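Local coordinates for solute Binding Protein, BlMnBP1 in complex with mannotriose (Bifidobacterium, PDB 6FUV) that binds beta-manno-oligosaccharides such as mannotriose and probably delivers them to an ABC transporter for uptake, at residues I205-K210 with D374-I379; A128-T133 with S332-N337. One frame throughout, in Å; residues are numbered along the deposited sequence.

Interaction 1 (I205-K210 with D374-I379)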
loop_
_atom_site.group_PDB
_atom_site.type_symbol
_atom_site.label_atom_id
_atom_site.label_comp_id
_atom_site.label_asym_id
_atom_site.label_seq_id
_atom_site.Cartn_x
_atom_site.Cartn_y
_atom_site.Cartn_z
ATOM N N ILE A 205 -7.067 13.283 -14.076
ATOM C CA ILE A 205 -7.924 14.369 -13.650
ATOM C C ILE A 205 -7.215 15.249 -12.636
ATOM O O ILE A 205 -7.196 16.472 -12.774
ATOM C CB ILE A 205 -9.245 13.822 -13.078
ATOM C CG1 ILE A 205 -9.990 13.025 -14.131
ATOM C CG2 ILE A 205 -10.050 14.990 -12.551
ATOM C CD1 ILE A 205 -11.408 12.730 -13.799
ATOM N N MET A 206 -6.684 14.652 -11.570
ATOM C CA MET A 206 -6.040 15.425 -10.506
ATOM C C MET A 206 -4.955 16.369 -11.005
ATOM O O MET A 206 -4.942 17.535 -10.584
ATOM C CB MET A 206 -5.484 14.455 -9.458
ATOM C CG MET A 206 -6.523 13.906 -8.499
ATOM S SD MET A 206 -5.860 13.116 -7.052
ATOM C CE MET A 206 -4.883 14.398 -6.308
ATOM N N PRO A 207 -4.044 15.977 -11.899
ATOM C CA PRO A 207 -3.061 16.951 -12.401
ATOM C C PRO A 207 -3.666 18.043 -13.289
ATOM O O PRO A 207 -2.960 18.963 -13.692
ATOM C CB PRO A 207 -2.072 16.062 -13.154
ATOM C CG PRO A 207 -2.929 14.911 -13.655
ATOM C CD PRO A 207 -3.905 14.652 -12.531
ATOM N N HIS A 208 -4.962 18.027 -13.557
ATOM C CA HIS A 208 -5.610 19.060 -14.365
ATOM C C HIS A 208 -6.782 19.694 -13.616
ATOM O O HIS A 208 -7.739 20.171 -14.213
ATOM C CB HIS A 208 -6.117 18.495 -15.684
ATOM C CG HIS A 208 -5.051 18.007 -16.592
ATOM N ND1 HIS A 208 -4.286 18.853 -17.361
ATOM C CD2 HIS A 208 -4.668 16.755 -16.913
ATOM C CE1 HIS A 208 -3.473 18.141 -18.114
ATOM N NE2 HIS A 208 -3.665 16.863 -17.843
ATOM N N ASP A 209 -6.729 19.663 -12.292
ATOM C CA ASP A 209 -7.835 20.042 -11.424
ATOM C C ASP A 209 -7.250 20.833 -10.262
ATOM O O ASP A 209 -6.319 20.383 -9.597
ATOM C CB ASP A 209 -8.573 18.792 -10.948
ATOM C CG ASP A 209 -9.710 19.093 -10.034
ATOM O OD1 ASP A 209 -9.967 20.301 -9.748
ATOM O OD2 ASP A 209 -10.337 18.095 -9.592
ATOM N N LYS A 210 -7.726 22.054 -10.098
ATOM C CA LYS A 210 -7.226 22.932 -9.045
ATOM C C LYS A 210 -7.819 22.618 -7.677
ATOM O O LYS A 210 -7.264 23.061 -6.656
ATOM C CB LYS A 210 -7.536 24.406 -9.373
ATOM C CG LYS A 210 -6.814 24.968 -10.555
ATOM C CD LYS A 210 -7.006 26.458 -10.624
ATOM C CE LYS A 210 -5.724 27.193 -10.345
ATOM N NZ LYS A 210 -5.923 28.666 -10.178
ATOM N N ASP A 374 5.099 12.665 -16.001
ATOM C CA ASP A 374 5.702 13.294 -14.844
ATOM C C ASP A 374 4.826 14.381 -14.225
ATOM O O ASP A 374 5.179 14.894 -13.167
ATOM C CB ASP A 374 7.053 13.914 -15.243
ATOM C CG ASP A 374 8.067 12.903 -15.672
ATOM O OD1 ASP A 374 8.336 11.950 -14.895
ATOM O OD2 ASP A 374 8.606 13.065 -16.792
ATOM N N LEU A 375 3.711 14.755 -14.862
ATOM C CA LEU A 375 2.934 15.913 -14.421
ATOM C C LEU A 375 2.411 15.734 -12.995
ATOM O O LEU A 375 2.591 16.608 -12.141
ATOM C CB LEU A 375 1.783 16.158 -15.391
ATOM C CG LEU A 375 1.072 17.514 -15.248
ATOM C CD1 LEU A 375 2.046 18.709 -15.282
ATOM C CD2 LEU A 375 -0.027 17.625 -16.300
ATOM N N PHE A 376 1.775 14.600 -12.702
ATOM C CA PHE A 376 1.301 14.390 -11.337
ATOM C C PHE A 376 2.442 14.499 -10.336
ATOM O O PHE A 376 2.307 15.160 -9.310
ATOM C CB PHE A 376 0.645 13.025 -11.188
ATOM C CG PHE A 376 -0.019 12.805 -9.849
ATOM C CD1 PHE A 376 0.710 12.432 -8.765
ATOM C CD2 PHE A 376 -1.374 12.948 -9.700
ATOM C CE1 PHE A 376 0.111 12.197 -7.550
ATOM C CE2 PHE A 376 -1.987 12.719 -8.468
ATOM C CZ PHE A 376 -1.226 12.350 -7.391
ATOM N N ALA A 377 3.568 13.828 -10.595
ATOM C CA ALA A 377 4.654 13.785 -9.618
ATOM C C ALA A 377 5.215 15.182 -9.375
ATOM O O ALA A 377 5.508 15.561 -8.241
ATOM C CB ALA A 377 5.740 12.813 -10.101
ATOM N N ASP A 378 5.314 15.990 -10.423
ATOM C CA ASP A 378 5.825 17.351 -10.260
ATOM C C ASP A 378 4.867 18.211 -9.439
ATOM O O ASP A 378 5.305 18.975 -8.565
ATOM C CB ASP A 378 6.051 17.991 -11.629
ATOM C CG ASP A 378 7.277 17.430 -12.353
ATOM O OD1 ASP A 378 8.062 16.680 -11.732
ATOM O OD2 ASP A 378 7.509 17.757 -13.530
ATOM N N ILE A 379 3.565 18.101 -9.714
ATOM C CA ILE A 379 2.567 18.846 -8.947
ATOM C C ILE A 379 2.622 18.442 -7.491
ATOM O O ILE A 379 2.552 19.282 -6.588
ATOM C CB ILE A 379 1.156 18.606 -9.508
ATOM C CG1 ILE A 379 1.002 19.223 -10.880
ATOM C CG2 ILE A 379 0.085 19.140 -8.579
ATOM C CD1 ILE A 379 -0.031 18.470 -11.680
#

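Interaction 2 (A128-T133 with S332-N337)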
loop_
_atom_site.group_PDB
_atom_site.type_symbol
_atom_site.label_atom_id
_atom_site.label_comp_id
_atom_site.label_asym_id
_atom_site.label_seq_id
_atom_site.Cartn_x
_atom_site.Cartn_y
_atom_site.Cartn_z
ATOM N N ALA A 128 5.993 -5.801 -8.053
ATOM C CA ALA A 128 5.294 -5.732 -6.783
ATOM C C ALA A 128 5.334 -7.097 -6.122
ATOM O O ALA A 128 5.299 -8.128 -6.797
ATOM C CB ALA A 128 3.872 -5.270 -6.987
ATOM N N THR A 129 5.500 -7.097 -4.801
ATOM C CA THR A 129 5.476 -8.367 -4.094
ATOM C C THR A 129 4.113 -9.025 -4.236
ATOM O O THR A 129 4.016 -10.254 -4.221
ATOM C CB THR A 129 5.833 -8.180 -2.635
ATOM O OG1 THR A 129 4.819 -7.397 -2.038
ATOM C CG2 THR A 129 7.194 -7.532 -2.486
ATOM N N ASP A 130 3.051 -8.230 -4.250
ATOM C CA ASP A 130 1.719 -8.705 -4.603
ATOM C C ASP A 130 0.817 -7.522 -4.928
ATOM O O ASP A 130 1.222 -6.363 -4.796
ATOM C CB ASP A 130 1.113 -9.547 -3.497
ATOM C CG ASP A 130 1.036 -8.858 -2.187
ATOM O OD1 ASP A 130 0.619 -7.689 -2.141
ATOM O OD2 ASP A 130 1.355 -9.529 -1.167
ATOM N N GLY A 131 -0.389 -7.850 -5.414
ATOM C CA GLY A 131 -1.388 -6.848 -5.689
ATOM C C GLY A 131 -2.136 -6.470 -4.421
ATOM O O GLY A 131 -2.467 -7.317 -3.594
ATOM N N GLN A 132 -2.422 -5.178 -4.282
ATOM C CA GLN A 132 -3.051 -4.692 -3.066
ATOM C C GLN A 132 -4.286 -3.862 -3.384
ATOM O O GLN A 132 -4.389 -3.208 -4.441
ATOM C CB GLN A 132 -2.063 -3.871 -2.211
ATOM C CG GLN A 132 -1.163 -4.746 -1.343
ATOM C CD GLN A 132 -1.918 -5.554 -0.312
ATOM O OE1 GLN A 132 -2.731 -5.041 0.398
ATOM N NE2 GLN A 132 -1.633 -6.831 -0.235
ATOM N N THR A 133 -5.227 -3.934 -2.451
ATOM C CA THR A 133 -6.311 -2.977 -2.347
ATOM C C THR A 133 -6.253 -2.341 -0.961
ATOM O O THR A 133 -5.584 -2.841 -0.050
ATOM C CB THR A 133 -7.685 -3.614 -2.519
ATOM O OG1 THR A 133 -7.890 -4.630 -1.530
ATOM C CG2 THR A 133 -7.854 -4.239 -3.864
ATOM N N SER A 332 6.896 -18.418 -4.951
ATOM C CA SER A 332 6.958 -18.428 -3.495
ATOM C C SER A 332 5.600 -18.614 -2.833
ATOM O O SER A 332 5.513 -19.085 -1.697
ATOM C CB SER A 332 7.576 -17.131 -3.001
ATOM O OG SER A 332 6.657 -16.049 -3.018
ATOM N N GLY A 333 4.530 -18.224 -3.495
ATOM C CA GLY A 333 3.242 -18.197 -2.837
ATOM C C GLY A 333 3.056 -17.088 -1.838
ATOM O O GLY A 333 2.073 -17.074 -1.119
ATOM N N TYR A 334 3.973 -16.144 -1.788
ATOM C CA TYR A 334 3.932 -15.081 -0.791
ATOM C C TYR A 334 2.629 -14.287 -0.843
ATOM O O TYR A 334 2.017 -14.006 0.186
ATOM C CB TYR A 334 5.141 -14.176 -1.016
ATOM C CG TYR A 334 5.178 -12.886 -0.183
ATOM C CD1 TYR A 334 4.435 -11.787 -0.534
ATOM C CD2 TYR A 334 5.976 -12.783 0.943
ATOM C CE1 TYR A 334 4.459 -10.612 0.210
ATOM C CE2 TYR A 334 6.013 -11.601 1.716
ATOM C CZ TYR A 334 5.259 -10.515 1.338
ATOM O OH TYR A 334 5.311 -9.339 2.049
ATOM N N SER A 335 2.185 -13.927 -2.031
ATOM C CA SER A 335 0.908 -13.234 -2.161
ATOM C C SER A 335 -0.244 -13.981 -1.499
ATOM O O SER A 335 -1.146 -13.370 -0.919
ATOM C CB SER A 335 0.642 -13.005 -3.629
ATOM O OG SER A 335 0.417 -14.194 -4.289
ATOM N N LYS A 336 -0.197 -15.285 -1.508
ATOM C CA LYS A 336 -1.293 -16.089 -0.986
ATOM C C LYS A 336 -1.294 -16.201 0.526
ATOM O O LYS A 336 -2.315 -16.551 1.113
ATOM C CB LYS A 336 -1.212 -17.503 -1.584
ATOM C CG LYS A 336 -1.312 -17.552 -3.092
ATOM C CD LYS A 336 -1.390 -18.963 -3.649
ATOM C CE LYS A 336 -1.385 -18.917 -5.188
ATOM N NZ LYS A 336 -1.126 -20.217 -5.855
ATOM N N ASN A 337 -0.182 -15.922 1.178
ATOM C CA ASN A 337 -0.132 -15.935 2.631
ATOM C C ASN A 337 -0.185 -14.550 3.251
ATOM O O ASN A 337 -0.474 -14.422 4.435
ATOM C CB ASN A 337 1.159 -16.611 3.106
ATOM C CG ASN A 337 1.304 -18.026 2.628
ATOM O OD1 ASN A 337 0.369 -18.824 2.727
ATOM N ND2 ASN A 337 2.477 -18.353 2.103
HETATM O O HOH W 1 5.220 -6.985 0.555
#

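Interaction 1 (I205-K210 with D374-I379)
Pro207 presses its ring against the N-terminal part of helix 375-383 and meets three side chains there. Its CB lies 3.5 Å from Ile379 CD1; the methyl is as close to Pro207 CA, and both carbon pairs are tighter than usual van der Waals contact. The same CB of Pro207 sits 4.0 Å from Leu375 CG, while Pro207 CD reaches CD2 of Phe376 at 4.2 Å, at the edge of the ring and near its plane. A chi1 of -173° sets CG of Phe376 anti to the backbone N, and beyond it the CE2 corner of the ring meets Met206. There, CB, SD and CE of Met206 all gather round one rim atom, CE2 of Phe376, the methyl CE being 4.0 Å from it. Met206 SD lies 5.5 Å from the centroid of the Phe376 ring and 88° off its normal, a Met-aromatic contact made at the edge. On the other flank of the proline, the imidazole of His208 and the side chain of Leu375 cross at about a right angle, with Leu375 CD2 3.9 Å from His208 CE1. No hydrogen bond joins the two segments.

What positions these groups lies one shell out. The short 3-10 turn is tied by His208 N to Ile205 O at 2.8 Å, and the imidazole is anchored through NE2 to Glu372, just ahead of the helix. Trp420 of helix 409-426 serves both sides: its NE1 bonds the carbonyl O of Met206, its ring packs edge-to-face with Phe376, and it also touches Ile379. The result is a small apolar junction in a periplasmic-binding-protein type of fold, away from the sugar: a proline-bearing turn after helix 201-205 set against the start of helix 375-383 and backed by the C-terminal helix.

Interaction 2 (A128-T133 with S332-N337)
Asp130 meets Ser335 through its CB, which lies 3.5 Å from Ser335 CB where the backbones come closest. From there CG sits between the backbone N and the carbonyl carbon (chi1 56°), and the carboxylate splits its tasks. Asp130 OD2 lies 3.6 Å from CE1 of Tyr334, at the ring edge and near its plane. Asp130 OD1 turns to its own strand and accepts from NE2 of Gln132 at 3.1 Å; the N-H runs nearly straight (169°) but arrives from above the carboxylate plane. Asn304 of strand 298-309 also donates to OD1. An alanine in place of Asp130 would probably leave Gln132 NE2 and Asn304 ND2 without this acceptor, and the Tyr334 edge without its carboxylate neighbour.

Beside this, a water bridges Thr129 OG1 (2.7 Å) and Tyr334 OH (2.8 Å). An ST turn at Ser332, in which Tyr334 N donates to Ser332 OG at 3.0 Å, leads into the helical turn carrying the tyrosine. Gln132 touches a bound mannose, consistent with Asp130 being a second-shell residue behind the glycan pocket of this solute-binding protein.

The two contacts lie on opposite sides of the chain's centre, their centres 30 Å apart, and share no helix or strand. Interaction 1 is peripheral and only partly buried; it joins a loop to a helix start by apolar contacts, and its polar groups look outward to neighbours such as Glu372 and Trp420. Interaction 2 is fully buried, joins the break in strand 123-132 to a short helical turn, and adds a water bridge and a carboxylate to its van der Waals contacts. Their distance from the sugar differs as well: the side chain of Tyr334 is about 6 Å from a bound mannose, that of Phe376 about 13 Å.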